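Local atomic coordinates of YCAC GENE product (Escherichia coli, PDB entry 1YAC), a protein that is an octameric hydrolase of unknown specificity with the isochorismatase-like fold, probably sharing the chemistry of that family. Residues 55-60 with 80-85. Numbering follows the deposited sequence.
Sequences ILTTSA and PYIARP. Unlike the reference sequence in segment 55-60: Ala-60 (reference Phe).
Arg-84 and Thr-57 meet on one face of two parallel strands, 55-59 and 81-84, whose axes approach to 4.6 Å. Backbone bonds run from Leu-56 N to Pro-80 O at one end to Ala-60 N and Arg-84 O (3.1 Å) at the other. The arginine side chain leaves strand 81-84 and folds back over its neighbour. Arg-84 CB lies 3.4 Å from Thr-58 O; CG settles between that oxygen and Thr-57 OG1, and CD stays beside the hydroxyl. A bend about CG-CD (chi3 -55°) places NE, which bonds Asn-87 O. Arg-84 NH1 then donates to Thr-57 OG1 (2.9 Å), which lies in the guanidinium plane, and forms a salt bridge with Asp-19; Arg-84 NH2 packs on Ser-59 CB (3.5 Å), while Ser-59 CA sits over one face, toward the rim. Thr-57 OG1, anti to its backbone N (chi1 -175°), in turn donates a hydrogen bond to Ile-82 O (2.7 Å), which also accepts from Thr-58 N. On the other face, Thr-58 CG2 touches Tyr-81 OH (3.6 Å), and Glu-61 OE1 joins the hydroxyls of both residues. Leu-56 CD1 lies 4.0 Å from Tyr-81 CD2, an oblique approach to the ring. Strand 81-84 forms one border of the chain's parallel sheet, joined to 54-59 by the beta-alpha-beta crossover through helix 70-75. In this three-layer alpha-beta-alpha sandwich, Arg-84 beside Asp-19 probably occupies the place of the family's catalytic lysine. Held by Thr-57 OG1, Asn-87 O and the Asp-19 salt bridge, the guanidinium would probably polarise the Thr-57 hydroxyl toward Ile-82 O.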
loop_
_atom_site.group_PDB
_atom_site.type_symbol
_atom_site.label_atom_id
_atom_site.label_comp_id
_atom_site.label_asym_id
_atom_site.label_seq_id
_atom_site.Cartn_x
_atom_site.Cartn_y
_atom_site.Cartn_z
ATOM N N ILE A 55 -30.017 16.226 -12.558
ATOM C CA ILE A 55 -30.859 15.075 -12.852
ATOM C C ILE A 55 -30.482 13.888 -11.962
ATOM O O ILE A 55 -29.315 13.501 -11.887
ATOM C CB ILE A 55 -30.717 14.689 -14.329
ATOM C CG1 ILE A 55 -31.257 15.834 -15.193
ATOM C CG2 ILE A 55 -31.490 13.417 -14.647
ATOM C CD1 ILE A 55 -30.846 15.724 -16.610
ATOM N N LEU A 56 -31.466 13.366 -11.243
ATOM C CA LEU A 56 -31.272 12.218 -10.363
ATOM C C LEU A 56 -31.878 10.984 -11.026
ATOM O O LEU A 56 -32.922 11.065 -11.679
ATOM C CB LEU A 56 -31.986 12.442 -9.029
ATOM C CG LEU A 56 -31.703 13.725 -8.254
ATOM C CD1 LEU A 56 -32.618 13.746 -7.032
ATOM C CD2 LEU A 56 -30.238 13.816 -7.847
ATOM N N THR A 57 -31.221 9.840 -10.879
ATOM C CA THR A 57 -31.752 8.613 -11.454
ATOM C C THR A 57 -31.320 7.445 -10.588
ATOM O O THR A 57 -30.298 7.522 -9.907
ATOM C CB THR A 57 -31.326 8.417 -12.943
ATOM O OG1 THR A 57 -31.983 7.259 -13.490
ATOM C CG2 THR A 57 -29.811 8.261 -13.073
ATOM N N THR A 58 -32.148 6.409 -10.540
ATOM C CA THR A 58 -31.854 5.229 -9.736
ATOM C C THR A 58 -32.179 3.985 -10.534
ATOM O O THR A 58 -32.953 4.028 -11.495
ATOM C CB THR A 58 -32.673 5.199 -8.436
ATOM O OG1 THR A 58 -34.066 5.164 -8.764
ATOM C CG2 THR A 58 -32.373 6.423 -7.565
ATOM N N SER A 59 -31.598 2.872 -10.116
ATOM C CA SER A 59 -31.798 1.596 -10.778
ATOM C C SER A 59 -32.443 0.621 -9.808
ATOM O O SER A 59 -31.895 0.366 -8.727
ATOM C CB SER A 59 -30.440 1.044 -11.231
ATOM O OG SER A 59 -30.569 -0.274 -11.718
ATOM N N ALA A 60 -33.621 0.128 -10.186
ATOM C CA ALA A 60 -34.381 -0.849 -9.393
ATOM C C ALA A 60 -34.310 -0.583 -7.894
ATOM O O ALA A 60 -34.027 -1.482 -7.096
ATOM C CB ALA A 60 -33.910 -2.272 -9.715
ATOM N N PRO A 80 -35.509 16.427 -11.965
ATOM C CA PRO A 80 -36.070 15.246 -12.616
ATOM C C PRO A 80 -35.541 14.037 -11.838
ATOM O O PRO A 80 -34.360 13.986 -11.483
ATOM C CB PRO A 80 -35.437 15.304 -14.001
ATOM C CG PRO A 80 -35.375 16.757 -14.256
ATOM C CD PRO A 80 -34.862 17.303 -12.956
ATOM N N TYR A 81 -36.425 13.106 -11.519
ATOM C CA TYR A 81 -36.047 11.918 -10.774
ATOM C C TYR A 81 -36.557 10.731 -11.578
ATOM O O TYR A 81 -37.752 10.438 -11.583
ATOM C CB TYR A 81 -36.671 11.963 -9.371
ATOM C CG TYR A 81 -36.227 10.860 -8.433
ATOM C CD1 TYR A 81 -36.458 9.520 -8.733
ATOM C CD2 TYR A 81 -35.611 11.159 -7.228
ATOM C CE1 TYR A 81 -36.087 8.510 -7.857
ATOM C CE2 TYR A 81 -35.238 10.152 -6.340
ATOM C CZ TYR A 81 -35.482 8.836 -6.661
ATOM O OH TYR A 81 -35.150 7.843 -5.774
ATOM N N ILE A 82 -35.641 10.057 -12.264
ATOM C CA ILE A 82 -35.986 8.926 -13.106
ATOM C C ILE A 82 -35.615 7.602 -12.440
ATOM O O ILE A 82 -34.436 7.265 -12.301
ATOM C CB ILE A 82 -35.289 9.033 -14.502
ATOM C CG1 ILE A 82 -35.687 10.339 -15.213
ATOM C CG2 ILE A 82 -35.669 7.860 -15.385
ATOM C CD1 ILE A 82 -34.906 11.554 -14.779
ATOM N N ALA A 83 -36.624 6.910 -11.926
ATOM C CA ALA A 83 -36.425 5.606 -11.296
ATOM C C ALA A 83 -36.525 4.620 -12.447
ATOM O O ALA A 83 -37.616 4.386 -12.975
ATOM C CB ALA A 83 -37.518 5.334 -10.257
ATOM N N ARG A 84 -35.379 4.141 -12.917
ATOM C CA ARG A 84 -35.338 3.199 -14.029
ATOM C C ARG A 84 -35.702 1.799 -13.545
ATOM O O ARG A 84 -35.037 1.227 -12.678
ATOM C CB ARG A 84 -33.946 3.190 -14.671
ATOM C CG ARG A 84 -33.331 4.574 -14.819
ATOM C CD ARG A 84 -32.112 4.565 -15.734
ATOM N NE ARG A 84 -31.066 3.617 -15.334
ATOM C CZ ARG A 84 -30.244 3.785 -14.305
ATOM N NH1 ARG A 84 -30.331 4.869 -13.544
ATOM N NH2 ARG A 84 -29.330 2.865 -14.033
ATOM N N PRO A 85 -36.758 1.214 -14.119
ATOM C CA PRO A 85 -37.166 -0.128 -13.703
ATOM C C PRO A 85 -36.311 -1.245 -14.286
ATOM O O PRO A 85 -36.307 -2.354 -13.749
ATOM C CB PRO A 85 -38.614 -0.228 -14.192
ATOM C CG PRO A 85 -38.862 1.006 -15.041
ATOM C CD PRO A 85 -37.555 1.686 -15.262
HETATM O O HOH W 1 -35.291 2.732 -9.576
HETATM O O HOH W 2 -32.338 -0.013 -13.929
#